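Local coordinates for protein GH26C (Muricauda sp. MAR_2010_75, PDB 6Q78) that probably hydrolyses internal beta-1,4-mannosidic linkages of mannans, as an endo-acting family 26 glycoside hydrolase, at residues V83-Q94 and T370-C381. Numbering follows the deposited sequence.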
ATOM      1  N   VAL A  83       4.953   1.545 -10.802  1.00  9.07           N
ATOM      2  CA  VAL A  83       5.968   1.514  -9.754  1.00  8.27           C
ATOM      3  C   VAL A  83       5.883   2.795  -8.945  1.00  7.47           C
ATOM      4  O   VAL A  83       5.942   3.893  -9.502  1.00  9.99           O
ATOM      5  CB  VAL A  83       7.362   1.348 -10.365  1.00  8.15           C
ATOM      6  CG1 VAL A  83       8.462   1.582  -9.333  1.00  8.66           C
ATOM      7  CG2 VAL A  83       7.470  -0.075 -10.968  1.00 12.12           C
ATOM      8  N   GLY A  84       5.788   2.642  -7.625  1.00  7.26           N
ATOM      9  CA  GLY A  84       5.807   3.806  -6.758  1.00  8.43           C
ATOM     10  C   GLY A  84       6.720   3.661  -5.556  1.00  6.99           C
ATOM     11  O   GLY A  84       7.487   2.696  -5.436  1.00  7.42           O
ATOM     12  N   GLN A  85       6.655   4.629  -4.642  1.00  6.79           N
ATOM     13  CA  GLN A  85       7.521   4.615  -3.468  1.00  6.86           C
ATOM     14  C   GLN A  85       6.838   5.354  -2.317  1.00  6.60           C
ATOM     15  O   GLN A  85       6.188   6.403  -2.513  1.00  7.30           O
ATOM     16  CB  GLN A  85       8.912   5.209  -3.782  1.00  8.18           C
ATOM     17  CG  GLN A  85       9.885   5.171  -2.601  1.00  7.34           C
ATOM     18  CD  GLN A  85      11.352   5.248  -3.060  1.00  9.20           C
ATOM     19  OE1 GLN A  85      11.670   5.790  -4.123  1.00 11.55           O
ATOM     20  NE2 GLN A  85      12.243   4.700  -2.255  1.00 10.75           N
ATOM     21  N   GLN A  86       7.002   4.791  -1.125  1.00  6.65           N
ATOM     22  CA  GLN A  86       6.484   5.406   0.099  1.00  6.78           C
ATOM     23  C   GLN A  86       7.169   6.758   0.306  1.00  6.54           C
ATOM     24  O   GLN A  86       8.396   6.862   0.199  1.00  7.19           O
ATOM     25  CB  GLN A  86       6.799   4.486   1.283  1.00  6.66           C
ATOM     26  CG  GLN A  86       6.165   4.910   2.589  1.00  6.64           C
ATOM     27  CD  GLN A  86       4.682   4.623   2.637  1.00  7.09           C
ATOM     28  OE1 GLN A  86       4.126   3.997   1.757  1.00  8.28           O
ATOM     29  NE2 GLN A  86       4.037   5.092   3.717  1.00  9.34           N
ATOM     30  N   ASP A  87       6.369   7.784   0.629  1.00  6.67           N
ATOM     31  CA  ASP A  87       6.896   9.110   0.985  1.00  6.44           C
ATOM     32  C   ASP A  87       7.845   9.675  -0.065  1.00  6.66           C
ATOM     33  O   ASP A  87       8.845  10.337   0.244  1.00  7.05           O
ATOM     34  CB  ASP A  87       7.522   9.096   2.386  1.00  7.16           C
ATOM     35  CG  ASP A  87       6.496   8.823   3.469  1.00  9.87           C
ATOM     36  OD1 ASP A  87       5.332   9.182   3.307  1.00  9.71           O
ATOM     37  OD2 ASP A  87       6.859   8.233   4.505  1.00 12.09           O
ATOM     38  N   ALA A  88       7.524   9.428  -1.331  1.00  6.61           N
ATOM     39  CA  ALA A  88       8.453   9.819  -2.399  1.00  6.88           C
ATOM     40  C   ALA A  88       8.696  11.333  -2.426  1.00  7.35           C
ATOM     41  O   ALA A  88       9.752  11.768  -2.902  1.00  8.85           O
ATOM     42  CB  ALA A  88       7.915   9.350  -3.747  1.00  9.46           C
ATOM     43  N   PHE A  89       7.731  12.150  -1.987  1.00  7.31           N
ATOM     44  CA  PHE A  89       7.880  13.608  -2.042  1.00  7.60           C
ATOM     45  C   PHE A  89       8.376  14.243  -0.737  1.00  9.06           C
ATOM     46  O   PHE A  89       8.580  15.469  -0.716  1.00 12.03           O
ATOM     47  CB  PHE A  89       6.565  14.258  -2.493  1.00  8.65           C
ATOM     48  CG  PHE A  89       6.068  13.789  -3.854  1.00  9.10           C
ATOM     49  CD1 PHE A  89       6.921  13.680  -4.935  1.00 12.23           C
ATOM     50  CD2 PHE A  89       4.732  13.491  -4.031  1.00 20.27           C
ATOM     51  CE1 PHE A  89       6.462  13.246  -6.173  1.00 13.62           C
ATOM     52  CE2 PHE A  89       4.256  13.051  -5.273  1.00 18.78           C
ATOM     53  CZ  PHE A  89       5.139  12.929  -6.345  1.00 17.82           C
ATOM     54  N   SER A  90       8.646  13.441   0.302  1.00  8.59           N
ATOM     55  CA  SER A  90       9.034  13.978   1.608  1.00  7.82           C
ATOM     56  C   SER A  90      10.182  13.236   2.292  1.00 10.87           C
ATOM     57  O   SER A  90      10.668  13.711   3.337  1.00 13.79           O
ATOM     58  CB  SER A  90       7.817  13.937   2.547  1.00 11.91           C
ATOM     59  OG  SER A  90       7.285  12.602   2.656  1.00 17.57           O
ATOM     60  N   SER A  91      10.627  12.087   1.771  1.00  7.69           N
ATOM     61  CA  SER A  91      11.707  11.314   2.377  1.00  8.95           C
ATOM     62  C   SER A  91      12.722  10.987   1.297  1.00  9.69           C
ATOM     63  O   SER A  91      12.361  10.447   0.245  1.00  9.23           O
ATOM     64  CB  SER A  91      11.173  10.032   3.028  1.00 11.45           C
ATOM     65  OG  SER A  91      12.154   9.480   3.926  1.00 12.09           O
ATOM     66  N   PHE A  92      13.977  11.380   1.530  1.00  8.96           N
ATOM     67  CA  PHE A  92      15.002  11.318   0.511  1.00  9.46           C
ATOM     68  C   PHE A  92      16.270  10.723   1.086  1.00 11.64           C
ATOM     69  O   PHE A  92      16.611  10.975   2.247  1.00 10.35           O
ATOM     70  CB  PHE A  92      15.332  12.731  -0.009  1.00  9.70           C
ATOM     71  CG  PHE A  92      14.109  13.573  -0.310  1.00  9.33           C
ATOM     72  CD1 PHE A  92      13.553  14.383   0.672  1.00 10.66           C
ATOM     73  CD2 PHE A  92      13.531  13.543  -1.566  1.00 11.63           C
ATOM     74  CE1 PHE A  92      12.431  15.167   0.392  1.00 13.41           C
ATOM     75  CE2 PHE A  92      12.423  14.329  -1.862  1.00 11.13           C
ATOM     76  CZ  PHE A  92      11.869  15.134  -0.884  1.00 10.81           C
ATOM     77  N   TYR A  93      17.010  10.007   0.232  1.00 10.76           N
ATOM     78  CA  TYR A  93      18.364   9.606   0.594  1.00 11.04           C
ATOM     79  C   TYR A  93      19.183  10.823   1.006  1.00 13.94           C
ATOM     80  O   TYR A  93      19.213  11.846   0.299  1.00 11.89           O
ATOM     81  CB  TYR A  93      19.024   8.894  -0.591  1.00 11.68           C
ATOM     82  CG  TYR A  93      20.432   8.415  -0.361  1.00 13.12           C
ATOM     83  CD1 TYR A  93      20.681   7.337   0.484  1.00 17.91           C
ATOM     84  CD2 TYR A  93      21.496   9.022  -1.004  1.00 18.15           C
ATOM     85  CE1 TYR A  93      21.971   6.885   0.691  1.00 19.55           C
ATOM     86  CE2 TYR A  93      22.793   8.582  -0.788  1.00 19.42           C
ATOM     87  CZ  TYR A  93      22.996   7.513   0.052  1.00 19.25           C
ATOM     88  OH  TYR A  93      24.288   7.055   0.270  1.00 34.75           O
ATOM     89  N   GLN A  94      19.851  10.700   2.158  1.00 12.86           N
ATOM     90  CA  GLN A  94      20.689  11.753   2.746  1.00 12.90           C
ATOM     91  C   GLN A  94      19.938  13.070   2.936  1.00 14.66           C
ATOM     92  O   GLN A  94      20.550  14.134   3.064  1.00 17.32           O
ATOM     93  CB  GLN A  94      22.019  11.921   2.003  1.00 16.83           C
ATOM     94  CG  GLN A  94      22.858  10.657   2.088  1.00 18.32           C
ATOM     95  CD  GLN A  94      24.254  10.832   1.539  1.00 22.33           C
ATOM     96  OE1 GLN A  94      24.482  11.581   0.588  1.00 31.36           O
ATOM     97  NE2 GLN A  94      25.204  10.122   2.136  1.00 28.28           N
ATOM     98  N   THR A 370       3.401  -2.040  -7.866  1.00  9.19           N
ATOM     99  CA  THR A 370       4.279  -2.398  -6.772  1.00  8.42           C
ATOM    100  C   THR A 370       4.835  -1.125  -6.169  1.00  7.59           C
ATOM    101  O   THR A 370       4.875  -0.085  -6.822  1.00  9.27           O
ATOM    102  CB  THR A 370       5.342  -3.399  -7.194  1.00 10.19           C
ATOM    103  OG1 THR A 370       6.039  -3.848  -6.013  1.00 11.68           O
ATOM    104  CG2 THR A 370       6.313  -2.755  -8.144  1.00  9.89           C
ATOM    105  N   MET A 371       5.243  -1.199  -4.910  1.00  7.43           N
ATOM    106  CA  MET A 371       5.746  -0.017  -4.209  1.00  6.90           C
ATOM    107  C   MET A 371       6.968  -0.348  -3.367  1.00  7.84           C
ATOM    108  O   MET A 371       6.962  -1.310  -2.593  1.00  7.96           O
ATOM    109  CB  MET A 371       4.655   0.570  -3.307  1.00  8.28           C
ATOM    110  CG  MET A 371       4.988   1.987  -2.749  1.00  6.45           C
ATOM    111  SD  MET A 371       3.899   2.429  -1.387  1.00  6.29           S
ATOM    112  CE  MET A 371       4.533   1.396  -0.047  1.00  7.91           C
ATOM    113  N   PHE A 372       7.997   0.480  -3.508  1.00  7.19           N
ATOM    114  CA  PHE A 372       9.173   0.433  -2.658  1.00  7.47           C
ATOM    115  C   PHE A 372       8.909   1.183  -1.357  1.00  8.20           C
ATOM    116  O   PHE A 372       8.135   2.156  -1.316  1.00  7.24           O
ATOM    117  CB  PHE A 372      10.313   1.141  -3.396  1.00  7.78           C
ATOM    118  CG  PHE A 372      10.800   0.383  -4.606  1.00  8.13           C
ATOM    119  CD1 PHE A 372      11.583  -0.748  -4.448  1.00  8.56           C
ATOM    120  CD2 PHE A 372      10.471   0.792  -5.904  1.00  8.13           C
ATOM    121  CE1 PHE A 372      12.031  -1.474  -5.557  1.00  9.50           C
ATOM    122  CE2 PHE A 372      10.949   0.068  -7.006  1.00  8.58           C
ATOM    123  CZ  PHE A 372      11.722  -1.059  -6.826  1.00  9.21           C
ATOM    124  N   TRP A 373       9.558   0.726  -0.278  1.00  7.55           N
ATOM    125  CA  TRP A 373       9.538   1.514   0.942  1.00  7.57           C
ATOM    126  C   TRP A 373      10.358   2.793   0.749  1.00  7.76           C
ATOM    127  O   TRP A 373      10.964   3.011  -0.299  1.00  9.09           O
ATOM    128  CB  TRP A 373       9.976   0.674   2.154  1.00  7.88           C
ATOM    129  CG  TRP A 373       9.468   1.222   3.443  1.00  7.88           C
ATOM    130  CD1 TRP A 373      10.222   1.633   4.509  1.00 10.61           C
ATOM    131  CD2 TRP A 373       8.089   1.433   3.822  1.00  8.78           C
ATOM    132  NE1 TRP A 373       9.412   2.105   5.515  1.00 10.55           N
ATOM    133  CE2 TRP A 373       8.102   1.988   5.128  1.00 10.93           C
ATOM    134  CE3 TRP A 373       6.858   1.197   3.191  1.00  9.22           C
ATOM    135  CZ2 TRP A 373       6.927   2.330   5.814  1.00  9.10           C
ATOM    136  CZ3 TRP A 373       5.686   1.544   3.875  1.00  7.89           C
ATOM    137  CH2 TRP A 373       5.738   2.108   5.171  1.00  9.31           C
ATOM    138  N   TYR A 374      10.362   3.663   1.753  1.00  8.53           N
ATOM    139  CA  TYR A 374      11.017   4.956   1.589  1.00  8.65           C
ATOM    140  C   TYR A 374      12.546   4.843   1.623  1.00  8.66           C
ATOM    141  O   TYR A 374      13.130   3.905   2.191  1.00 10.97           O
ATOM    142  CB  TYR A 374      10.511   6.022   2.569  1.00  8.81           C
ATOM    143  CG  TYR A 374      10.437   5.689   4.043  1.00 12.00           C
ATOM    144  CD1 TYR A 374      11.574   5.385   4.785  1.00 13.39           C
ATOM    145  CD2 TYR A 374       9.212   5.733   4.704  1.00 15.37           C
ATOM    146  CE1 TYR A 374      11.483   5.132   6.173  1.00 14.20           C
ATOM    147  CE2 TYR A 374       9.121   5.487   6.065  1.00 12.05           C
ATOM    148  CZ  TYR A 374      10.240   5.196   6.775  1.00 15.05           C
ATOM    149  OH  TYR A 374      10.135   4.942   8.144  1.00 19.88           O
ATOM    150  N   ASN A 375      13.191   5.842   1.031  1.00  8.88           N
ATOM    151  CA  ASN A 375      14.615   6.104   1.269  1.00  9.55           C
ATOM    152  C   ASN A 375      14.740   7.050   2.447  1.00 13.10           C
ATOM    153  O   ASN A 375      13.913   7.943   2.610  1.00 12.51           O
ATOM    154  CB  ASN A 375      15.211   6.807   0.042  1.00 10.89           C
ATOM    155  CG  ASN A 375      15.344   5.901  -1.183  1.00 10.31           C
ATOM    156  OD1 ASN A 375      15.252   4.675  -1.111  1.00 10.48           O
ATOM    157  ND2 ASN A 375      15.579   6.537  -2.341  1.00 10.66           N
ATOM    158  N   TYR A 376      15.766   6.856   3.277  1.00 11.31           N
ATOM    159  CA  TYR A 376      15.854   7.648   4.499  1.00 12.63           C
ATOM    160  C   TYR A 376      17.291   7.663   5.002  1.00 12.30           C
ATOM    161  O   TYR A 376      17.895   6.604   5.173  1.00 15.72           O
ATOM    162  CB  TYR A 376      14.951   7.008   5.572  1.00 18.10           C
ATOM    163  CG  TYR A 376      14.949   7.741   6.894  1.00 28.90           C
ATOM    164  CD1 TYR A 376      14.231   8.913   7.059  1.00 34.02           C
ATOM    165  CD2 TYR A 376      15.661   7.254   7.972  1.00 28.61           C
ATOM    166  CE1 TYR A 376      14.231   9.589   8.278  1.00 26.55           C
ATOM    167  CE2 TYR A 376      15.665   7.916   9.184  1.00 29.69           C
ATOM    168  CZ  TYR A 376      14.943   9.077   9.327  1.00 32.35           C
ATOM    169  OH  TYR A 376      14.951   9.728  10.545  1.00 40.53           O
ATOM    170  N   GLN A 377      17.830   8.870   5.217  1.00 12.43           N
ATOM    171  CA  GLN A 377      19.199   9.026   5.708  1.00 15.40           C
ATOM    172  C   GLN A 377      20.173   8.227   4.844  1.00 13.73           C
ATOM    173  O   GLN A 377      20.203   8.433   3.633  1.00 16.33           O
ATOM    174  CB  GLN A 377      19.287   8.694   7.200  1.00 18.85           C
ATOM    175  CG  GLN A 377      18.398   9.622   8.020  1.00 20.66           C
ATOM    176  CD  GLN A 377      18.567   9.462   9.522  1.00 36.03           C
ATOM    177  OE1 GLN A 377      19.043   8.435  10.010  1.00 40.40           O
ATOM    178  NE2 GLN A 377      18.174  10.496  10.265  1.00 39.25           N
ATOM    179  N   ASP A 378      20.961   7.308   5.425  1.00 15.93           N
ATOM    180  CA  ASP A 378      21.952   6.578   4.635  1.00 17.91           C
ATOM    181  C   ASP A 378      21.457   5.250   4.090  1.00 17.17           C
ATOM    182  O   ASP A 378      22.274   4.445   3.627  1.00 21.70           O
ATOM    183  CB  ASP A 378      23.220   6.347   5.461  1.00 17.94           C
ATOM    184  CG  ASP A 378      23.983   7.617   5.692  1.00 29.41           C
ATOM    185  OD1 ASP A 378      24.123   8.408   4.737  1.00 32.88           O
ATOM    186  OD2 ASP A 378      24.434   7.824   6.837  1.00 44.56           O
ATOM    187  N   THR A 379      20.150   5.009   4.103  1.00 14.74           N
ATOM    188  CA  THR A 379      19.589   3.735   3.687  1.00 13.93           C
ATOM    189  C   THR A 379      18.655   3.971   2.521  1.00 16.63           C
ATOM    190  O   THR A 379      17.758   4.809   2.606  1.00 17.51           O
ATOM    191  CB  THR A 379      18.837   3.084   4.856  1.00 14.33           C
ATOM    192  OG1 THR A 379      19.770   2.852   5.922  1.00 17.37           O
ATOM    193  CG2 THR A 379      18.253   1.748   4.431  1.00 17.71           C
ATOM    194  N   TYR A 380      18.846   3.230   1.446  1.00 11.79           N
ATOM    195  CA  TYR A 380      18.024   3.450   0.268  1.00 11.17           C
ATOM    196  C   TYR A 380      17.578   2.119  -0.301  1.00 11.90           C
ATOM    197  O   TYR A 380      18.310   1.125  -0.260  1.00 13.88           O
ATOM    198  CB  TYR A 380      18.783   4.256  -0.825  1.00 12.05           C
ATOM    199  CG  TYR A 380      20.019   3.598  -1.460  1.00 14.90           C
ATOM    200  CD1 TYR A 380      21.252   3.634  -0.831  1.00 16.28           C
ATOM    201  CD2 TYR A 380      19.943   2.980  -2.709  1.00 14.94           C
ATOM    202  CE1 TYR A 380      22.389   3.067  -1.416  1.00 14.62           C
ATOM    203  CE2 TYR A 380      21.086   2.410  -3.317  1.00 14.80           C
ATOM    204  CZ  TYR A 380      22.304   2.458  -2.658  1.00 23.47           C
ATOM    205  OH  TYR A 380      23.466   1.928  -3.228  1.00 19.83           O
ATOM    206  N   CYS A 381      16.369   2.114  -0.849  1.00 10.26           N
ATOM    207  CA  CYS A 381      15.969   0.979  -1.654  1.00 10.96           C
ATOM    208  C   CYS A 381      15.656   1.352  -3.090  1.00 11.27           C
ATOM    209  O   CYS A 381      15.347   0.466  -3.886  1.00 11.88           O
ATOM    210  CB  CYS A 381      14.809   0.197  -1.015  0.76 13.41           C
ATOM    211  SG  CYS A 381      13.248   1.099  -0.956  0.76 10.72           S
TER
HETATM  212  O   HOH W   1      11.167   7.804  -0.188  1.00 11.04           O
HETATM  213  O   HOH W   2      16.366  11.328   5.002  1.00 20.00           O
HETATM  214  O   HOH W   3      24.614   4.591   2.240  1.00 28.94           O
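Strands 83-86 and 370-372 run parallel, their axes at 38° and 4.3 Å apart at closest, with V83, G84 and Q85 in register with T370, M371 and F372. G84 N donates to T370 O, F372 N to G84 O, and Q86 N to F372 O (2.9 Å). With no side chain at G84, M371 CG can lie close over the backbone of G84 and Q85. V83 CG1 meets the edge of the F372 ring. Q85 reaches further along the same face: with CG anti to its backbone N (chi1 -178°) and the chain extended, NE2 donates to W373 O (2.9 Å) and weakly to N375 OD1, while OE1 bonds T382. Q86, just past the last bridge, turns toward 370-381, and its chain, bent at chi2, lays CG over one face of the W373 six-membered ring, 3.8 Å from its centroid, with the amide nearly parallel to the indole. Replacing W373 by alanine would probably strip the flat surface from under Q86 CG and its amide, leaving that side chain less firmly placed. Beyond the strands, S91 OG donates to N375 O (2.7 Å), and a water joins Q86 O and S91 O to N375 N. Further out, Y380 and Y93 form an offset edge-to-face pair, the edge of Y380 toward the face of Y93, planes at 77°, and Q94 grips both Q377 O, through its backbone N, and D378 OD1, through NE2 (3.3 Å). The pairing of the first and eighth barrel strands closes the (beta/alpha)8 TIM barrel; W373 lies beside a bound Tris, probably from the crystallisation liquor, which hints at a pocket at the strands' C-terminal ends, where TIM barrels carry their active sites.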